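PDB 2GH9: maltose/maltodextrin-binding protein from Thermus thermophilus, which binds maltotriose, probably as the periplasmic receptor that delivers maltodextrins to an uptake transporter. Local coordinates for residues E132-L137 and A250-P255; G220-K223 and M229-N232; I352-Q357 and K364-D369. One frame throughout, in Å; residues are numbered along the deposited sequence.

Interaction 1 of 3, residues E132-L137 and A250-P255. Unlike the reference sequence in segment 250-255: Val-254 (reference Ala).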
ATOM      1  N   GLU A 132      -3.116 -19.292  17.111  1.00 27.86           N
ATOM      2  CA  GLU A 132      -3.114 -20.757  17.195  1.00 28.74           C
ATOM      3  C   GLU A 132      -4.283 -21.320  16.378  1.00 29.08           C
ATOM      4  O   GLU A 132      -4.157 -22.324  15.683  1.00 28.91           O
ATOM      5  CB  GLU A 132      -3.192 -21.208  18.666  1.00 28.82           C
ATOM      6  CG  GLU A 132      -1.903 -20.958  19.521  1.00 29.20           C
ATOM      7  CD  GLU A 132      -1.623 -19.488  19.889  1.00 30.24           C
ATOM      8  OE1 GLU A 132      -2.582 -18.702  20.103  1.00 30.58           O
ATOM      9  OE2 GLU A 132      -0.414 -19.122  19.975  1.00 29.89           O
ATOM     10  N   GLU A 133      -5.414 -20.638  16.465  1.00 29.25           N
ATOM     11  CA  GLU A 133      -6.600 -20.980  15.694  1.00 30.11           C
ATOM     12  C   GLU A 133      -6.391 -20.780  14.178  1.00 29.75           C
ATOM     13  O   GLU A 133      -6.854 -21.577  13.370  1.00 30.19           O
ATOM     14  CB  GLU A 133      -7.756 -20.108  16.168  1.00 30.62           C
ATOM     15  CG  GLU A 133      -9.076 -20.794  16.196  1.00 32.65           C
ATOM     16  CD  GLU A 133     -10.137 -19.935  16.828  1.00 31.44           C
ATOM     17  OE1 GLU A 133     -10.712 -20.362  17.846  1.00 35.89           O
ATOM     18  OE2 GLU A 133     -10.387 -18.835  16.318  1.00 33.17           O
ATOM     19  N   PHE A 134      -5.693 -19.703  13.819  1.00 29.88           N
ATOM     20  CA  PHE A 134      -5.320 -19.404  12.436  1.00 29.88           C
ATOM     21  C   PHE A 134      -4.379 -20.457  11.894  1.00 29.71           C
ATOM     22  O   PHE A 134      -4.587 -20.963  10.802  1.00 29.61           O
ATOM     23  CB  PHE A 134      -4.638 -18.025  12.346  1.00 28.85           C
ATOM     24  CG  PHE A 134      -3.840 -17.813  11.070  1.00 29.03           C
ATOM     25  CD1 PHE A 134      -4.475 -17.429   9.889  1.00 27.45           C
ATOM     26  CD2 PHE A 134      -2.457 -17.965  11.068  1.00 26.26           C
ATOM     27  CE1 PHE A 134      -3.748 -17.240   8.724  1.00 27.71           C
ATOM     28  CE2 PHE A 134      -1.731 -17.762   9.917  1.00 26.99           C
ATOM     29  CZ  PHE A 134      -2.383 -17.396   8.739  1.00 27.16           C
ATOM     30  N   LEU A 135      -3.333 -20.749  12.665  1.00 30.45           N
ATOM     31  CA  LEU A 135      -2.336 -21.729  12.293  1.00 31.16           C
ATOM     32  C   LEU A 135      -2.959 -23.086  12.024  1.00 31.65           C
ATOM     33  O   LEU A 135      -2.702 -23.685  10.980  1.00 31.82           O
ATOM     34  CB  LEU A 135      -1.248 -21.844  13.365  1.00 31.18           C
ATOM     35  CG  LEU A 135      -0.105 -22.819  13.066  1.00 30.75           C
ATOM     36  CD1 LEU A 135       0.543 -22.549  11.698  1.00 26.67           C
ATOM     37  CD2 LEU A 135       0.927 -22.765  14.209  1.00 31.12           C
ATOM     38  N   ALA A 136      -3.793 -23.543  12.952  1.00 32.32           N
ATOM     39  CA  ALA A 136      -4.458 -24.847  12.837  1.00 33.06           C
ATOM     40  C   ALA A 136      -5.348 -24.924  11.592  1.00 33.63           C
ATOM     41  O   ALA A 136      -5.306 -25.908  10.848  1.00 34.35           O
ATOM     42  CB  ALA A 136      -5.274 -25.139  14.091  1.00 32.81           C
ATOM     43  N   LEU A 137      -6.128 -23.870  11.367  1.00 33.92           N
ATOM     44  CA  LEU A 137      -6.974 -23.741  10.184  1.00 33.61           C
ATOM     45  C   LEU A 137      -6.179 -23.715   8.873  1.00 33.78           C
ATOM     46  O   LEU A 137      -6.516 -24.438   7.934  1.00 33.55           O
ATOM     47  CB  LEU A 137      -7.813 -22.474  10.295  1.00 33.78           C
ATOM     48  CG  LEU A 137      -8.857 -22.147   9.234  1.00 34.19           C
ATOM     49  CD1 LEU A 137      -9.898 -23.264   9.141  1.00 33.68           C
ATOM     50  CD2 LEU A 137      -9.523 -20.792   9.549  1.00 33.62           C
ATOM     51  N   ALA A 250     -10.288  -8.883   8.229  1.00 22.43           N
ATOM     52  CA  ALA A 250      -9.940  -8.994   9.640  1.00 22.54           C
ATOM     53  C   ALA A 250      -8.468  -8.593   9.835  1.00 22.09           C
ATOM     54  O   ALA A 250      -7.679  -8.636   8.885  1.00 21.72           O
ATOM     55  CB  ALA A 250     -10.175 -10.418  10.125  1.00 21.92           C
ATOM     56  N   PRO A 251      -8.098  -8.188  11.070  1.00 22.62           N
ATOM     57  CA  PRO A 251      -6.683  -8.006  11.369  1.00 22.19           C
ATOM     58  C   PRO A 251      -5.956  -9.340  11.244  1.00 22.15           C
ATOM     59  O   PRO A 251      -6.548 -10.382  11.439  1.00 20.27           O
ATOM     60  CB  PRO A 251      -6.648  -7.488  12.817  1.00 22.62           C
ATOM     61  CG  PRO A 251      -8.054  -7.548  13.342  1.00 23.26           C
ATOM     62  CD  PRO A 251      -8.983  -7.917  12.220  1.00 22.64           C
ATOM     63  N   PHE A 252      -4.680  -9.289  10.895  1.00 22.38           N
ATOM     64  CA  PHE A 252      -3.878 -10.481  10.878  1.00 22.62           C
ATOM     65  C   PHE A 252      -3.546 -10.816  12.327  1.00 22.55           C
ATOM     66  O   PHE A 252      -3.361  -9.920  13.108  1.00 22.71           O
ATOM     67  CB  PHE A 252      -2.614 -10.294  10.056  1.00 22.78           C
ATOM     68  CG  PHE A 252      -1.954 -11.594   9.696  1.00 22.83           C
ATOM     69  CD1 PHE A 252      -2.405 -12.335   8.599  1.00 23.83           C
ATOM     70  CD2 PHE A 252      -0.974 -12.118  10.491  1.00 22.15           C
ATOM     71  CE1 PHE A 252      -1.835 -13.546   8.289  1.00 23.18           C
ATOM     72  CE2 PHE A 252      -0.390 -13.334  10.177  1.00 23.26           C
ATOM     73  CZ  PHE A 252      -0.825 -14.048   9.087  1.00 22.20           C
ATOM     74  N   PRO A 253      -3.542 -12.106  12.697  1.00 22.70           N
ATOM     75  CA  PRO A 253      -3.103 -12.466  14.046  1.00 22.88           C
ATOM     76  C   PRO A 253      -1.675 -12.043  14.390  1.00 23.02           C
ATOM     77  O   PRO A 253      -0.805 -11.958  13.520  1.00 21.90           O
ATOM     78  CB  PRO A 253      -3.238 -13.995  14.094  1.00 23.06           C
ATOM     79  CG  PRO A 253      -3.512 -14.452  12.729  1.00 23.46           C
ATOM     80  CD  PRO A 253      -4.038 -13.277  11.949  1.00 23.05           C
ATOM     81  N   VAL A 254      -1.461 -11.767  15.670  1.00 22.89           N
ATOM     82  CA  VAL A 254      -0.167 -11.360  16.148  1.00 23.26           C
ATOM     83  C   VAL A 254       0.723 -12.598  16.121  1.00 24.13           C
ATOM     84  O   VAL A 254       0.313 -13.667  16.599  1.00 24.99           O
ATOM     85  CB  VAL A 254      -0.261 -10.743  17.563  1.00 23.20           C
ATOM     86  CG1 VAL A 254       1.100 -10.171  18.027  1.00 22.98           C
ATOM     87  CG2 VAL A 254      -1.298  -9.658  17.561  1.00 19.95           C
ATOM     88  N   PRO A 255       1.928 -12.473  15.517  1.00 24.98           N
ATOM     89  CA  PRO A 255       2.827 -13.637  15.452  1.00 24.71           C
ATOM     90  C   PRO A 255       3.223 -14.094  16.861  1.00 24.93           C
ATOM     91  O   PRO A 255       3.264 -13.272  17.788  1.00 25.29           O
ATOM     92  CB  PRO A 255       4.052 -13.114  14.696  1.00 24.78           C
ATOM     93  CG  PRO A 255       3.654 -11.823  14.084  1.00 26.15           C
ATOM     94  CD  PRO A 255       2.504 -11.280  14.867  1.00 24.83           C
TER
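The ring of Phe-134, on helix 131-141, takes the edge of Phe-252 against its face and the CG corner of Pro-253 near its root. The two rings form a T-shaped (edge-to-face) pair: their centroids lie 5.1 Å apart and their planes stand at 67°. The closest approach joins the far ends of both side chains, Phe-134 CZ to Phe-252 CZ at 3.7 Å, with Phe-252 CE1 following at 3.9 Å from the same Phe-134 CZ. Pro-253 works at the other end of the ring: its CG sits 3.8 Å from Phe-134 CG and equally near CB, so consecutive loop residues grip the phenylalanine from root to tip. Phe-134 reaches this place because its CG is anti to the backbone N (chi1 162°), which carries the ring off the helix toward the loop that follows strand 247-250. The same proline braces its neighbour, since Pro-253 CD lies 3.5 Å above the plane of the Phe-252 ring, toward its rim. Phe-149 meets both phenylalanines, edge-to-face with Phe-134, and Phe-162 meets Phe-252, so the pair belongs to an aromatic cluster that joins the helix and loop to the sheet containing strand 116-120. No hydrogen bond crosses between the segments; the attachment is therefore apolar, resting on ring-edge C-H groups set against a pi face and on burial of both phenylalanines.

Interaction 2 of 3, residues G220-K223 and M229-N232; sequences GAFK and MILN
Phe-222 faces Ile-230 across the short turn between helix 215-224 and strand 227-232. Its CB leaves the helix in the direction of the strand, and CG, anti to the backbone N (chi1 -159°), turns one face of the ring to the isoleucine. At CG the ring first meets Ile-230 CG2, 4.0 Å away. CD1 comes nearest, 3.8 Å from that methyl, and also lies 4.0 Å from Ile-230 CB. Further out, CE1 keeps contact with the same methyl and passes 4.3 Å from Met-229 CA, where the ring borders the strand backbone. The methyl stands over one face: CG2 is 4.0 Å from the ring centroid and 17° off the normal, which meets the geometry of a CH-pi contact. This is a helix laid on a sheet of the periplasmic binding protein fold, with strand 227-232 running antiparallel beside strand 116-120, whose Ile-118 touches both Phe-222 and Ile-230. An alanine in place of Phe-222 would remove the whole ring and is likely to leave the Ile-230 methyl without its aromatic cover, opening a gap between helix and strand. Tyr-240 of helix 237-242 meets the Phe-222 ring with planes at about 50° and also touches Ile-230. The isoleucine side chain is about 10 Å from a bound glucose unit, and the strand goes on to Asn-232, whose ND2 is hydrogen-bonded to the hydroxyls of Tyr-215 and Tyr-240.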
ATOM      1  N   GLY A 220      -3.656 -14.682  -7.470  1.00 28.09           N
ATOM      2  CA  GLY A 220      -4.293 -15.579  -8.459  1.00 28.46           C
ATOM      3  C   GLY A 220      -5.083 -16.678  -7.773  1.00 28.65           C
ATOM      4  O   GLY A 220      -6.255 -16.902  -8.079  1.00 29.14           O
ATOM      5  N   ALA A 221      -4.437 -17.321  -6.801  1.00 29.00           N
ATOM      6  CA  ALA A 221      -5.057 -18.346  -5.968  1.00 28.52           C
ATOM      7  C   ALA A 221      -6.342 -17.918  -5.252  1.00 28.42           C
ATOM      8  O   ALA A 221      -7.310 -18.675  -5.229  1.00 27.19           O
ATOM      9  CB  ALA A 221      -4.030 -18.887  -4.973  1.00 28.89           C
ATOM     10  N   PHE A 222      -6.382 -16.697  -4.706  1.00 28.82           N
ATOM     11  CA  PHE A 222      -7.579 -16.207  -4.007  1.00 29.17           C
ATOM     12  C   PHE A 222      -8.723 -15.928  -4.974  1.00 30.38           C
ATOM     13  O   PHE A 222      -9.874 -16.300  -4.708  1.00 30.71           O
ATOM     14  CB  PHE A 222      -7.251 -14.953  -3.183  1.00 28.26           C
ATOM     15  CG  PHE A 222      -8.234 -14.664  -2.070  1.00 27.77           C
ATOM     16  CD1 PHE A 222      -8.156 -15.343  -0.856  1.00 26.44           C
ATOM     17  CD2 PHE A 222      -9.215 -13.696  -2.228  1.00 25.35           C
ATOM     18  CE1 PHE A 222      -9.041 -15.060   0.185  1.00 25.87           C
ATOM     19  CE2 PHE A 222     -10.110 -13.406  -1.199  1.00 27.85           C
ATOM     20  CZ  PHE A 222     -10.023 -14.089   0.017  1.00 26.35           C
ATOM     21  N   LYS A 223      -8.404 -15.268  -6.094  1.00 31.60           N
ATOM     22  CA  LYS A 223      -9.376 -15.027  -7.174  1.00 32.47           C
ATOM     23  C   LYS A 223      -9.969 -16.317  -7.717  1.00 33.24           C
ATOM     24  O   LYS A 223     -11.178 -16.398  -7.918  1.00 34.18           O
ATOM     25  CB  LYS A 223      -8.741 -14.257  -8.342  1.00 32.14           C
ATOM     26  CG  LYS A 223      -8.632 -12.782  -8.090  1.00 32.80           C
ATOM     27  CD  LYS A 223      -8.373 -11.963  -9.358  1.00 33.33           C
ATOM     28  CE  LYS A 223      -7.113 -12.354 -10.090  1.00 32.03           C
ATOM     29  NZ  LYS A 223      -6.800 -11.362 -11.165  1.00 33.86           N
ATOM     30  N   MET A 229      -7.157 -17.980   2.875  1.00 26.62           N
ATOM     31  CA  MET A 229      -6.753 -16.715   3.489  1.00 26.04           C
ATOM     32  C   MET A 229      -5.573 -16.092   2.740  1.00 25.35           C
ATOM     33  O   MET A 229      -4.642 -16.780   2.325  1.00 26.18           O
ATOM     34  CB  MET A 229      -6.391 -16.936   4.967  1.00 26.38           C
ATOM     35  CG  MET A 229      -7.592 -17.223   5.840  1.00 25.85           C
ATOM     36  SD  MET A 229      -7.330 -17.752   7.549  1.00 25.21           S
ATOM     37  CE  MET A 229      -6.708 -19.428   7.311  1.00 23.84           C
ATOM     38  N   ILE A 230      -5.630 -14.774   2.562  1.00 24.36           N
ATOM     39  CA  ILE A 230      -4.524 -14.016   2.003  1.00 23.28           C
ATOM     40  C   ILE A 230      -4.252 -12.780   2.871  1.00 22.05           C
ATOM     41  O   ILE A 230      -5.146 -12.239   3.480  1.00 22.39           O
ATOM     42  CB  ILE A 230      -4.829 -13.595   0.532  1.00 23.80           C
ATOM     43  CG1 ILE A 230      -3.561 -13.155  -0.198  1.00 22.29           C
ATOM     44  CG2 ILE A 230      -5.949 -12.535   0.485  1.00 21.90           C
ATOM     45  CD1 ILE A 230      -3.791 -12.774  -1.698  1.00 22.63           C
ATOM     46  N   LEU A 231      -3.007 -12.363   2.919  1.00 22.06           N
ATOM     47  CA  LEU A 231      -2.627 -11.078   3.462  1.00 21.58           C
ATOM     48  C   LEU A 231      -2.509 -10.158   2.239  1.00 21.20           C
ATOM     49  O   LEU A 231      -1.581 -10.288   1.436  1.00 22.45           O
ATOM     50  CB  LEU A 231      -1.306 -11.181   4.219  1.00 21.59           C
ATOM     51  CG  LEU A 231      -0.807  -9.915   4.916  1.00 21.70           C
ATOM     52  CD1 LEU A 231      -1.783  -9.383   5.995  1.00 21.49           C
ATOM     53  CD2 LEU A 231       0.575 -10.134   5.507  1.00 22.61           C
ATOM     54  N   ASN A 232      -3.483  -9.262   2.085  1.00 20.32           N
ATOM     55  CA  ASN A 232      -3.514  -8.318   0.964  1.00 19.79           C
ATOM     56  C   ASN A 232      -4.375  -7.087   1.327  1.00 18.81           C
ATOM     57  O   ASN A 232      -5.033  -7.068   2.357  1.00 17.70           O
ATOM     58  CB  ASN A 232      -4.071  -9.021  -0.281  1.00 19.51           C
ATOM     59  CG  ASN A 232      -3.595  -8.394  -1.581  1.00 20.73           C
ATOM     60  OD1 ASN A 232      -2.786  -7.455  -1.587  1.00 17.88           O
ATOM     61  ND2 ASN A 232      -4.061  -8.948  -2.704  1.00 20.13           N
TER

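Interaction 3 of 3, residues I352-Q357 and K364-D369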
ATOM      1  N   ILE A 352      14.730 -10.093   3.467  1.00 29.11           N
ATOM      2  CA  ILE A 352      13.642 -11.063   3.634  1.00 29.41           C
ATOM      3  C   ILE A 352      13.804 -12.224   2.675  1.00 30.43           C
ATOM      4  O   ILE A 352      13.675 -13.400   3.060  1.00 30.04           O
ATOM      5  CB  ILE A 352      12.230 -10.397   3.468  1.00 29.27           C
ATOM      6  CG1 ILE A 352      12.004  -9.374   4.588  1.00 27.66           C
ATOM      7  CG2 ILE A 352      11.102 -11.489   3.400  1.00 27.40           C
ATOM      8  CD1 ILE A 352      10.891  -8.329   4.330  1.00 28.36           C
ATOM      9  N   SER A 353      14.069 -11.900   1.414  1.00 31.13           N
ATOM     10  CA  SER A 353      14.295 -12.921   0.402  1.00 32.39           C
ATOM     11  C   SER A 353      15.490 -13.838   0.760  1.00 33.19           C
ATOM     12  O   SER A 353      15.415 -15.041   0.557  1.00 34.03           O
ATOM     13  CB  SER A 353      14.490 -12.272  -0.979  1.00 32.54           C
ATOM     14  OG  SER A 353      13.245 -11.792  -1.461  1.00 32.92           O
ATOM     15  N   LEU A 354      16.566 -13.263   1.288  1.00 34.11           N
ATOM     16  CA  LEU A 354      17.721 -14.054   1.768  1.00 35.50           C
ATOM     17  C   LEU A 354      17.350 -14.962   2.942  1.00 36.13           C
ATOM     18  O   LEU A 354      17.777 -16.123   3.014  1.00 36.31           O
ATOM     19  CB  LEU A 354      18.858 -13.133   2.229  1.00 35.70           C
ATOM     20  CG  LEU A 354      20.057 -12.872   1.321  1.00 36.92           C
ATOM     21  CD1 LEU A 354      19.631 -12.352  -0.023  1.00 37.51           C
ATOM     22  CD2 LEU A 354      21.000 -11.896   2.020  1.00 36.35           C
ATOM     23  N   ALA A 355      16.578 -14.416   3.877  1.00 36.47           N
ATOM     24  CA  ALA A 355      16.142 -15.173   5.045  1.00 37.16           C
ATOM     25  C   ALA A 355      15.350 -16.414   4.630  1.00 37.43           C
ATOM     26  O   ALA A 355      15.634 -17.521   5.104  1.00 38.26           O
ATOM     27  CB  ALA A 355      15.328 -14.284   5.996  1.00 36.74           C
ATOM     28  N   ILE A 356      14.403 -16.244   3.710  1.00 37.82           N
ATOM     29  CA  ILE A 356      13.470 -17.313   3.327  1.00 38.24           C
ATOM     30  C   ILE A 356      13.992 -18.243   2.230  1.00 38.87           C
ATOM     31  O   ILE A 356      13.353 -19.226   1.900  1.00 37.82           O
ATOM     32  CB  ILE A 356      12.062 -16.744   2.918  1.00 37.88           C
ATOM     33  CG1 ILE A 356      12.109 -15.971   1.585  1.00 37.76           C
ATOM     34  CG2 ILE A 356      11.529 -15.865   4.035  1.00 37.64           C
ATOM     35  CD1 ILE A 356      10.759 -15.405   1.104  1.00 36.47           C
ATOM     36  N   GLN A 357      15.153 -17.932   1.677  1.00 41.00           N
ATOM     37  CA  GLN A 357      15.730 -18.734   0.604  1.00 42.37           C
ATOM     38  C   GLN A 357      16.197 -20.097   1.131  1.00 43.21           C
ATOM     39  O   GLN A 357      15.980 -21.116   0.470  1.00 43.25           O
ATOM     40  CB  GLN A 357      16.867 -17.957  -0.059  1.00 42.61           C
ATOM     41  CG  GLN A 357      17.956 -18.770  -0.741  1.00 43.05           C
ATOM     42  CD  GLN A 357      19.087 -17.874  -1.205  1.00 44.39           C
ATOM     43  OE1 GLN A 357      20.168 -17.825  -0.586  1.00 47.49           O
ATOM     44  NE2 GLN A 357      18.831 -17.120  -2.275  1.00 46.80           N
ATOM     45  N   LYS A 364      20.787 -13.157  12.001  1.00 44.84           N
ATOM     46  CA  LYS A 364      21.606 -12.149  12.688  1.00 44.89           C
ATOM     47  C   LYS A 364      22.472 -11.316  11.725  1.00 44.78           C
ATOM     48  O   LYS A 364      22.511 -10.090  11.820  1.00 44.97           O
ATOM     49  CB  LYS A 364      22.507 -12.847  13.724  1.00 45.45           C
ATOM     50  CG  LYS A 364      23.268 -11.922  14.683  1.00 45.79           C
ATOM     51  CD  LYS A 364      22.687 -11.953  16.108  1.00 47.49           C
ATOM     52  CE  LYS A 364      23.766 -11.746  17.152  1.00 47.47           C
ATOM     53  NZ  LYS A 364      24.590 -10.529  16.901  1.00 48.70           N
ATOM     54  N   LYS A 365      23.168 -11.984  10.816  1.00 44.90           N
ATOM     55  CA  LYS A 365      24.076 -11.300   9.872  1.00 44.98           C
ATOM     56  C   LYS A 365      23.316 -10.616   8.735  1.00 44.33           C
ATOM     57  O   LYS A 365      23.686  -9.514   8.313  1.00 44.47           O
ATOM     58  CB  LYS A 365      25.097 -12.274   9.281  1.00 45.46           C
ATOM     59  CG  LYS A 365      26.189 -12.696  10.267  1.00 46.77           C
ATOM     60  CD  LYS A 365      27.256 -13.581   9.596  1.00 46.84           C
ATOM     61  CE  LYS A 365      28.321 -14.037  10.610  1.00 47.50           C
ATOM     62  NZ  LYS A 365      29.193 -15.148  10.078  1.00 48.39           N
ATOM     63  N   ILE A 366      22.276 -11.288   8.238  1.00 43.53           N
ATOM     64  CA  ILE A 366      21.373 -10.723   7.222  1.00 42.99           C
ATOM     65  C   ILE A 366      20.858  -9.365   7.695  1.00 42.75           C
ATOM     66  O   ILE A 366      20.954  -8.374   6.964  1.00 42.89           O
ATOM     67  CB  ILE A 366      20.196 -11.683   6.887  1.00 42.91           C
ATOM     68  CG1 ILE A 366      20.713 -12.883   6.088  1.00 42.31           C
ATOM     69  CG2 ILE A 366      19.097 -10.944   6.086  1.00 42.55           C
ATOM     70  CD1 ILE A 366      19.702 -13.954   5.805  1.00 41.74           C
ATOM     71  N   VAL A 367      20.355  -9.312   8.928  1.00 42.01           N
ATOM     72  CA  VAL A 367      19.866  -8.052   9.494  1.00 41.96           C
ATOM     73  C   VAL A 367      20.996  -7.022   9.648  1.00 41.93           C
ATOM     74  O   VAL A 367      20.798  -5.821   9.391  1.00 41.65           O
ATOM     75  CB  VAL A 367      19.149  -8.276  10.853  1.00 41.60           C
ATOM     76  CG1 VAL A 367      18.762  -6.944  11.488  1.00 40.78           C
ATOM     77  CG2 VAL A 367      17.920  -9.169  10.670  1.00 40.54           C
ATOM     78  N   GLU A 368      22.176  -7.481  10.071  1.00 41.98           N
ATOM     79  CA  GLU A 368      23.342  -6.590  10.198  1.00 42.34           C
ATOM     80  C   GLU A 368      23.705  -5.946   8.854  1.00 41.82           C
ATOM     81  O   GLU A 368      23.885  -4.729   8.771  1.00 41.89           O
ATOM     82  CB  GLU A 368      24.560  -7.337  10.785  1.00 42.52           C
ATOM     83  CG  GLU A 368      24.499  -7.527  12.307  1.00 43.53           C
ATOM     84  CD  GLU A 368      25.653  -8.375  12.892  1.00 43.05           C
ATOM     85  OE1 GLU A 368      26.422  -9.016  12.137  1.00 41.44           O
ATOM     86  OE2 GLU A 368      25.763  -8.394  14.137  1.00 44.15           O
ATOM     87  N   ASP A 369      23.793  -6.774   7.821  1.00 41.83           N
ATOM     88  CA  ASP A 369      24.108  -6.341   6.464  1.00 42.27           C
ATOM     89  C   ASP A 369      23.024  -5.425   5.880  1.00 42.60           C
ATOM     90  O   ASP A 369      23.338  -4.426   5.224  1.00 42.54           O
ATOM     91  CB  ASP A 369      24.293  -7.555   5.540  1.00 42.60           C
ATOM     92  CG  ASP A 369      25.506  -8.445   5.927  1.00 43.66           C
ATOM     93  OD1 ASP A 369      26.363  -8.026   6.756  1.00 44.20           O
ATOM     94  OD2 ASP A 369      25.581  -9.580   5.397  1.00 42.42           O
TER
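Leu-354 and Ala-355 of helix 341-357 receive a single side chain, Ile-366, from helix 363-378. Along the first segment, Ile-352 comes first and is turned from the second helix; its side chain packs on Leu-196 of helix 189-204 and on Pro-156 and Asn-159 of helix 156-166. Its carbonyl holds the turn, accepting a hydrogen bond from Ile-356 N (3.0 Å from Ile-352 O). Leu-354 then points across the interface. Its CB is 3.8 Å from Ile-366 CD1, while its CD2 branch runs out to lie 4.2 Å from Ile-366 CG1, so the leucine covers the isoleucine at both its tip and its middle. The next residue, Ala-355, offers little bulk, and Ile-366 CD1 accordingly approaches the helix backbone itself, 3.7 Å from Ala-355 N, with the alanine CB further off at 4.4 Å. Ile-366 reaches in with CG1 anti to its own carbonyl carbon (chi1 -72°) and an extended second torsion (chi2 175°), which sends CD1 far from its own helix. The connection between the helices is pinned by polar bonds: Ala-355 O is hydrogen-bonded to Ser-361 OG, and Asn-362 OD1 accepts from Lys-365 N. Of the three contacting residues Ala-355 is buried and Leu-354 exposed, placing the interface across the boundary from core to solvent. Val-367, like Ile-352, rests on Leu-196, so helix 189-204 underlies both. Two consecutive helices running roughly antiparallel, joined by a short connection and packed through apolar side chains, form a helical hairpin, here near the C terminus of the protein.

From the N terminus, helix 131-141 opens interaction 1, which closes only at the loop after strand 247-250, spanning more than a hundred residues. Interaction 2 opens and closes within that span, a short helix-to-strand return. The two meet in space: Met-229 SD lies 3.7 Å from Phe-134 CD1, and Leu-231 also packs on Phe-252, so helix, strand and loop are tied to one four-stranded sheet. Interaction 3 follows in series, closing the turn between helices 341-357 and 363-378. It stays separate, its nearest atoms about 13 Å from interaction 1 and about 11 Å from interaction 2; no contacts cross along the chain.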